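Local coordinates for putative cytosine/guanine deaminase (Unidentified, PDB 2PAJ), which probably removes the 2-amino group of pteridines such as isoxanthopterin hydrolytically, releasing ammonia, as a zinc-dependent deaminase of the amidohydrolase superfamily, at residues 302-307 and 329-334. Sequence-based numbering, arbitrary orientation.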
loop_
_atom_site.group_PDB
_atom_site.type_symbol
_atom_site.label_atom_id
_atom_site.label_comp_id
_atom_site.label_asym_id
_atom_site.label_seq_id
_atom_site.Cartn_x
_atom_site.Cartn_y
_atom_site.Cartn_z
ATOM N N THR A 302 -13.289 2.410 -11.865
ATOM C CA THR A 302 -12.814 2.966 -10.602
ATOM C C THR A 302 -12.494 1.817 -9.650
ATOM O O THR A 302 -13.302 0.907 -9.472
ATOM C CB THR A 302 -13.886 3.833 -9.959
ATOM O OG1 THR A 302 -14.500 4.649 -10.960
ATOM C CG2 THR A 302 -13.283 4.714 -8.894
ATOM N N GLY A 303 -11.315 1.862 -9.045
ATOM C CA GLY A 303 -10.909 0.807 -8.138
ATOM C C GLY A 303 -11.240 1.060 -6.683
ATOM O O GLY A 303 -11.758 2.115 -6.319
ATOM N N VAL A 304 -10.952 0.071 -5.846
ATOM C CA VAL A 304 -11.201 0.180 -4.416
ATOM C C VAL A 304 -9.972 -0.323 -3.673
ATOM O O VAL A 304 -9.228 -1.148 -4.183
ATOM C CB VAL A 304 -12.430 -0.675 -3.967
ATOM C CG1 VAL A 304 -13.684 -0.263 -4.733
ATOM C CG2 VAL A 304 -12.143 -2.150 -4.176
ATOM N N ALA A 305 -9.754 0.213 -2.480
ATOM C CA ALA A 305 -8.648 -0.187 -1.622
ATOM C C ALA A 305 -9.360 -0.871 -0.471
ATOM O O ALA A 305 -9.894 -0.216 0.433
ATOM C CB ALA A 305 -7.875 1.026 -1.124
ATOM N N HIS A 306 -9.384 -2.196 -0.525
ATOM C CA HIS A 306 -10.050 -3.003 0.484
ATOM C C HIS A 306 -9.234 -3.112 1.765
ATOM O O HIS A 306 -8.090 -3.542 1.739
ATOM C CB HIS A 306 -10.310 -4.389 -0.085
ATOM C CG HIS A 306 -11.057 -5.287 0.838
ATOM N ND1 HIS A 306 -10.727 -6.612 1.002
ATOM C CD2 HIS A 306 -12.106 -5.049 1.657
ATOM C CE1 HIS A 306 -11.543 -7.154 1.889
ATOM N NE2 HIS A 306 -12.386 -6.226 2.303
ATOM N N CYS A 307 -9.836 -2.722 2.884
ATOM C CA CYS A 307 -9.170 -2.778 4.189
ATOM C C CYS A 307 -10.054 -3.461 5.239
ATOM O O CYS A 307 -10.717 -2.787 6.025
ATOM C CB CYS A 307 -8.805 -1.359 4.666
ATOM S SG CYS A 307 -7.758 -0.400 3.529
ATOM N N VAL A 329 -15.008 -4.504 -11.079
ATOM C CA VAL A 329 -14.253 -3.359 -10.624
ATOM C C VAL A 329 -12.939 -3.811 -9.989
ATOM O O VAL A 329 -12.913 -4.776 -9.226
ATOM C CB VAL A 329 -15.075 -2.503 -9.625
ATOM C CG1 VAL A 329 -16.405 -3.156 -9.357
ATOM C CG2 VAL A 329 -14.299 -2.290 -8.333
ATOM N N PRO A 330 -11.824 -3.128 -10.321
ATOM C CA PRO A 330 -10.509 -3.469 -9.769
ATOM C C PRO A 330 -10.449 -3.374 -8.243
ATOM O O PRO A 330 -10.881 -2.388 -7.643
ATOM C CB PRO A 330 -9.562 -2.487 -10.469
ATOM C CG PRO A 330 -10.446 -1.377 -10.914
ATOM C CD PRO A 330 -11.698 -2.076 -11.344
ATOM N N VAL A 331 -9.905 -4.422 -7.633
ATOM C CA VAL A 331 -9.790 -4.529 -6.189
ATOM C C VAL A 331 -8.334 -4.592 -5.742
ATOM O O VAL A 331 -7.549 -5.385 -6.255
ATOM C CB VAL A 331 -10.521 -5.800 -5.694
ATOM C CG1 VAL A 331 -10.366 -5.950 -4.189
ATOM C CG2 VAL A 331 -11.993 -5.742 -6.093
ATOM N N SER A 332 -7.973 -3.740 -4.793
ATOM C CA SER A 332 -6.617 -3.716 -4.267
ATOM C C SER A 332 -6.708 -3.823 -2.756
ATOM O O SER A 332 -7.775 -3.656 -2.175
ATOM C CB SER A 332 -5.880 -2.425 -4.669
ATOM O OG SER A 332 -6.449 -1.259 -4.090
ATOM N N ILE A 333 -5.584 -4.105 -2.117
ATOM C CA ILE A 333 -5.576 -4.246 -0.678
ATOM C C ILE A 333 -4.748 -3.186 0.040
ATOM O O ILE A 333 -3.709 -2.744 -0.438
ATOM C CB ILE A 333 -5.095 -5.668 -0.297
ATOM C CG1 ILE A 333 -6.076 -6.685 -0.869
ATOM C CG2 ILE A 333 -5.029 -5.834 1.210
ATOM C CD1 ILE A 333 -5.779 -8.088 -0.490
ATOM N N GLY A 334 -5.248 -2.761 1.189
ATOM C CA GLY A 334 -4.546 -1.779 1.975
ATOM C C GLY A 334 -4.834 -2.055 3.430
ATOM O O GLY A 334 -5.729 -2.810 3.761
#
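Val304 and Ser332 carry the middle of a parallel strand pairing in which 303-306 lies beside 331-333. The carbonyl of Val304 accepts twice: Ser332 N reaches Val304 O at 2.9 Å, nearly along the C=O axis, while the hydroxyl Ser332 OG gives Val304 O a second bond of 2.8 Å, its approach bent to 128° at Val304 O and tilted from the carbonyl plane. With chi1 at 66°, OG sits between its own backbone N and carbonyl carbon. The same hydroxyl is hydrogen-bonded to Thr75 OG1, so both the Val304 carbonyl and a residue next to the zinc ligand His76 engage it. The backbone ladder runs on either way, its bonds donated by the two strands in turn: Val304 N donates to Pro330 O (3.0 Å), His306 N to Ser332 O (2.7 Å), and Gly334 N to His306 O from above the carbonyl plane. These are neighbouring strands of the TIM-type barrel of the amidohydrolase family, and Gly303 and Ala305 make backbone bonds to the strand 281-284. Ala305 and Ser332 share one face of the pairing. On the other face Val304 CG2 meets Val331 CG2 at 4.1 Å. Past the strand ends, Cys307 SG lies 3.2 Å from Gly334 O.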